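PDB 2AFB: 2-keto-3-deoxygluconate kinase from Thermotoga maritima, which probably phosphorylates 2-keto-3-deoxygluconate, as a sugar kinase of the pfkB family in the ribokinase clan. Local coordinates for residues M267-N271 against G272-F276; S308-K311 against A312-A316. One frame throughout, in Å; residues are numbered along the deposited sequence.

Contact 1. Residues M267-N271 against G272-F276; sequences MVFEN and GQPHF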
loop_
_atom_site.group_PDB
_atom_site.type_symbol
_atom_site.label_atom_id
_atom_site.label_comp_id
_atom_site.label_asym_id
_atom_site.label_seq_id
_atom_site.Cartn_x
_atom_site.Cartn_y
_atom_site.Cartn_z
HETATM N N MSE A 267 16.161 -33.926 -13.195
HETATM C CA MSE A 267 16.822 -34.900 -14.000
HETATM C C MSE A 267 16.284 -34.832 -15.403
HETATM O O MSE A 267 15.083 -34.763 -15.599
HETATM C CB MSE A 267 16.597 -36.301 -13.461
HETATM C CG MSE A 267 17.374 -37.365 -14.223
HETATM SE SE MSE A 267 16.467 -39.153 -14.140
HETATM C CE MSE A 267 14.764 -38.677 -15.040
ATOM N N VAL A 268 17.176 -34.926 -16.374
ATOM C CA VAL A 268 16.765 -35.076 -17.757
ATOM C C VAL A 268 17.270 -36.404 -18.205
ATOM O O VAL A 268 18.454 -36.686 -18.102
ATOM C CB VAL A 268 17.317 -33.926 -18.626
ATOM C CG1 VAL A 268 17.226 -34.236 -20.109
ATOM C CG2 VAL A 268 16.568 -32.640 -18.286
ATOM N N PHE A 269 16.376 -37.231 -18.735
ATOM C CA PHE A 269 16.773 -38.559 -19.259
ATOM C C PHE A 269 16.561 -38.597 -20.765
ATOM O O PHE A 269 15.446 -38.443 -21.235
ATOM C CB PHE A 269 15.944 -39.656 -18.589
ATOM C CG PHE A 269 16.313 -41.073 -18.995
ATOM C CD1 PHE A 269 15.720 -41.674 -20.091
ATOM C CD2 PHE A 269 17.211 -41.811 -18.235
ATOM C CE1 PHE A 269 16.035 -43.008 -20.435
ATOM C CE2 PHE A 269 17.547 -43.112 -18.564
ATOM C CZ PHE A 269 16.978 -43.705 -19.692
ATOM N N GLU A 270 17.640 -38.763 -21.515
ATOM C CA GLU A 270 17.546 -38.919 -22.960
ATOM C C GLU A 270 18.749 -39.704 -23.461
ATOM O O GLU A 270 19.739 -39.847 -22.742
ATOM C CB GLU A 270 17.307 -37.577 -23.701
ATOM C CG GLU A 270 18.248 -36.458 -23.402
ATOM C CD GLU A 270 17.851 -35.077 -24.044
ATOM O OE1 GLU A 270 16.648 -34.728 -24.172
ATOM O OE2 GLU A 270 18.778 -34.317 -24.402
ATOM N N ASN A 271 18.616 -40.245 -24.666
ATOM C CA ASN A 271 19.580 -41.176 -25.271
ATOM C C ASN A 271 19.997 -42.276 -24.315
ATOM O O ASN A 271 21.162 -42.647 -24.267
ATOM C CB ASN A 271 20.824 -40.442 -25.806
ATOM C CG ASN A 271 20.463 -39.246 -26.708
ATOM O OD1 ASN A 271 20.775 -38.083 -26.394
ATOM N ND2 ASN A 271 19.776 -39.528 -27.810
ATOM N N GLY A 272 19.034 -42.770 -23.543
ATOM C CA GLY A 272 19.254 -43.874 -22.614
ATOM C C GLY A 272 19.955 -43.532 -21.324
ATOM O O GLY A 272 20.334 -44.442 -20.575
ATOM N N GLN A 273 20.094 -42.236 -21.025
ATOM C CA GLN A 273 20.993 -41.822 -19.941
ATOM C C GLN A 273 20.449 -40.725 -19.091
ATOM O O GLN A 273 19.912 -39.732 -19.604
ATOM C CB GLN A 273 22.349 -41.377 -20.484
ATOM C CG GLN A 273 23.094 -42.448 -21.273
ATOM C CD GLN A 273 23.563 -43.620 -20.408
ATOM O OE1 GLN A 273 23.966 -43.442 -19.248
ATOM N NE2 GLN A 273 23.518 -44.826 -20.975
ATOM N N PRO A 274 20.628 -40.863 -17.774
ATOM C CA PRO A 274 20.154 -39.799 -16.891
ATOM C C PRO A 274 21.219 -38.710 -16.733
ATOM O O PRO A 274 22.398 -38.978 -16.861
ATOM C CB PRO A 274 19.918 -40.525 -15.568
ATOM C CG PRO A 274 21.007 -41.618 -15.551
ATOM C CD PRO A 274 21.302 -41.937 -17.024
ATOM N N HIS A 275 20.744 -37.495 -16.462
ATOM C CA HIS A 275 21.549 -36.308 -16.274
ATOM C C HIS A 275 20.949 -35.519 -15.135
ATOM O O HIS A 275 19.869 -34.973 -15.303
ATOM C CB HIS A 275 21.504 -35.469 -17.554
ATOM C CG HIS A 275 22.089 -36.172 -18.718
ATOM N ND1 HIS A 275 21.322 -36.915 -19.594
ATOM C CD2 HIS A 275 23.385 -36.348 -19.095
ATOM C CE1 HIS A 275 22.118 -37.481 -20.488
ATOM N NE2 HIS A 275 23.371 -37.152 -20.211
ATOM N N PHE A 276 21.647 -35.455 -13.997
ATOM C CA PHE A 276 21.190 -34.740 -12.812
ATOM C C PHE A 276 21.819 -33.361 -12.731
ATOM O O PHE A 276 23.007 -33.227 -12.964
ATOM C CB PHE A 276 21.486 -35.545 -11.540
ATOM C CG PHE A 276 20.781 -36.881 -11.517
ATOM C CD1 PHE A 276 19.473 -36.993 -11.037
ATOM C CD2 PHE A 276 21.395 -38.013 -12.044
ATOM C CE1 PHE A 276 18.816 -38.232 -11.049
ATOM C CE2 PHE A 276 20.733 -39.237 -12.071
ATOM C CZ PHE A 276 19.456 -39.344 -11.574
#

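Contact 2. Residues S308-K311 against A312-A316; sequences SQKK and AEFAA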
loop_
_atom_site.group_PDB
_atom_site.type_symbol
_atom_site.label_atom_id
_atom_site.label_comp_id
_atom_site.label_asym_id
_atom_site.label_seq_id
_atom_site.Cartn_x
_atom_site.Cartn_y
_atom_site.Cartn_z
ATOM N N SER A 308 22.355 -32.771 -23.343
ATOM C CA SER A 308 21.483 -33.287 -22.303
ATOM C C SER A 308 21.839 -32.786 -20.923
ATOM O O SER A 308 20.952 -32.426 -20.157
ATOM C CB SER A 308 21.513 -34.808 -22.310
ATOM O OG SER A 308 21.003 -35.296 -23.528
ATOM N N GLN A 309 23.131 -32.721 -20.619
ATOM C CA GLN A 309 23.548 -32.182 -19.330
ATOM C C GLN A 309 23.168 -30.703 -19.232
ATOM O O GLN A 309 22.608 -30.259 -18.210
ATOM C CB GLN A 309 25.048 -32.407 -19.055
ATOM C CG GLN A 309 25.448 -32.197 -17.593
ATOM C CD GLN A 309 24.692 -33.132 -16.596
ATOM O OE1 GLN A 309 24.592 -34.331 -16.820
ATOM N NE2 GLN A 309 24.166 -32.555 -15.507
ATOM N N LYS A 310 23.404 -29.952 -20.301
ATOM C CA LYS A 310 23.078 -28.537 -20.280
ATOM C C LYS A 310 21.598 -28.318 -20.182
ATOM O O LYS A 310 21.149 -27.371 -19.540
ATOM C CB LYS A 310 23.684 -27.770 -21.476
ATOM C CG LYS A 310 23.128 -26.356 -21.593
ATOM C CD LYS A 310 23.741 -25.563 -22.701
ATOM C CE LYS A 310 23.911 -24.066 -22.329
ATOM N NZ LYS A 310 22.781 -23.255 -22.631
ATOM N N LYS A 311 20.804 -29.188 -20.787
ATOM C CA LYS A 311 19.362 -29.097 -20.607
ATOM C C LYS A 311 18.963 -29.190 -19.136
ATOM O O LYS A 311 18.027 -28.531 -18.705
ATOM C CB LYS A 311 18.620 -30.237 -21.308
ATOM C CG LYS A 311 18.387 -30.033 -22.746
ATOM C CD LYS A 311 17.533 -31.156 -23.331
ATOM C CE LYS A 311 17.839 -31.316 -24.814
ATOM N NZ LYS A 311 16.698 -31.922 -25.505
ATOM N N ALA A 312 19.624 -30.076 -18.401
ATOM C CA ALA A 312 19.306 -30.270 -16.998
ATOM C C ALA A 312 19.751 -29.071 -16.189
ATOM O O ALA A 312 18.986 -28.595 -15.366
ATOM C CB ALA A 312 19.942 -31.544 -16.439
ATOM N N GLU A 313 20.959 -28.575 -16.424
ATOM C CA GLU A 313 21.478 -27.482 -15.604
ATOM C C GLU A 313 20.692 -26.208 -15.856
ATOM O O GLU A 313 20.317 -25.516 -14.902
ATOM C CB GLU A 313 22.968 -27.208 -15.855
ATOM C CG GLU A 313 23.919 -28.322 -15.504
ATOM C CD GLU A 313 23.888 -28.794 -14.030
ATOM O OE1 GLU A 313 23.280 -28.137 -13.119
ATOM O OE2 GLU A 313 24.520 -29.852 -13.794
ATOM N N PHE A 314 20.438 -25.910 -17.134
ATOM C CA PHE A 314 19.702 -24.721 -17.529
ATOM C C PHE A 314 18.283 -24.760 -16.943
ATOM O O PHE A 314 17.801 -23.782 -16.357
ATOM C CB PHE A 314 19.618 -24.635 -19.049
ATOM C CG PHE A 314 18.997 -23.367 -19.554
ATOM C CD1 PHE A 314 19.801 -22.253 -19.849
ATOM C CD2 PHE A 314 17.629 -23.301 -19.806
ATOM C CE1 PHE A 314 19.226 -21.099 -20.325
ATOM C CE2 PHE A 314 17.064 -22.141 -20.272
ATOM C CZ PHE A 314 17.864 -21.051 -20.550
ATOM N N ALA A 315 17.595 -25.880 -17.115
ATOM C CA ALA A 315 16.226 -25.976 -16.586
ATOM C C ALA A 315 16.149 -25.994 -15.050
ATOM O O ALA A 315 15.234 -25.432 -14.480
ATOM C CB ALA A 315 15.521 -27.170 -17.158
ATOM N N ALA A 316 17.069 -26.670 -14.382
ATOM C CA ALA A 316 17.180 -26.531 -12.904
ATOM C C ALA A 316 17.420 -25.065 -12.495
ATOM O O ALA A 316 16.736 -24.526 -11.623
ATOM C CB ALA A 316 18.304 -27.439 -12.361
#

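Contact 1. Residues M267-N271 against G272-F276
CG of the selenomethionine M267 lies over one face of the F276 ring, 3.9 Å from the centroid of that ring in a CH-pi contact. With CG anti to the backbone N (chi1 -175°), the M267 and F276 side chains lie side by side, pointing the same way; SE of M267 makes an oblique Met-aromatic contact with F276 and reaches CB of P274 at 4.0 Å. On the same face of this beta hairpin, the F269 ring folds back over the turn: Q273 N sits over one ring face, and CZ of F269 comes within 3.4 Å of G272 C. A type I' turn from E270 to Q273 joins the antiparallel strands, both its central residues, N271 and G272, having positive phi. V268 and H275 form a hydrogen-bonded pair, and H275 ND1 adds a side-chain bond of 3.2 Å to V268 O, which lies in the imidazole plane. E270 sends its carboxylate to K311, S308 and T248. Strand 261-270 lies between strand 248-255 and the edge strand 273-283; F269 and F276 touch helix 230-244 and M267 packs on I251 of strand 248-255, whereas V268 and H275 pack on helix 308-322.

Contact 2. Residues S308-K311 against A312-A316
Residues 308-316 form the first turns of the alpha-helix 308-322, with i+4 to i backbone bonds running from A312 N to S308 O, E313 N to Q309 O, F314 N to K310 O and A315 N to K311 O. The bond from E313 N to Q309 O, 3.0 Å long, is nearly straight, with an N-H...O angle of 159°. One turn apart, Q309 and E313 link their side chains: NE2 of Q309 donates to OE2 of E313 over 3.2 Å. The oxygen is met from above the carboxylate plane but lies close to the amide plane of Q309, and the two flat groups are turned 45° against each other. A bend at chi2 (59°) brings the Q309 amide round to this meeting, and E313 is bent at the same torsion. Both groups have further partners on strand 273-283, Q309 NE2 at F276 O and E313 OE1 at N278 N, so the pair ties the helix to the sheet edge. K310 and F314 run side by side and point the same way, with the ammonium oblique to the ring; K310 also makes a cation-pi contact with F306, whose ring meets that of F314 edge-to-face. K311 extends beyond CG, and its NZ hydrogen-bonds to S302. A315 packs on F294 and A297 of helix 290-304, while A312 meets V268 of the hairpin, its CB lying 3.4 Å from Q309 O.

Contact 1 comes first along the chain, at the hairpin closing the end of the nine-stranded sheet; contact 2 follows after helix 290-304, at the start of helix 308-322. Their centres are 10 Å apart, on the same side of the chain's centre, and they touch directly. Two probable hydrogen bonds cross between them, one from each strand of the hairpin to the first turn of the helix, and H275 packs against that turn between the two. The helix is thus fastened both near the hairpin turn and further along strand 273-283. Together the contacts set helix 308-322 against the hairpin at the edge of the central sheet of this pfkB-family kinase.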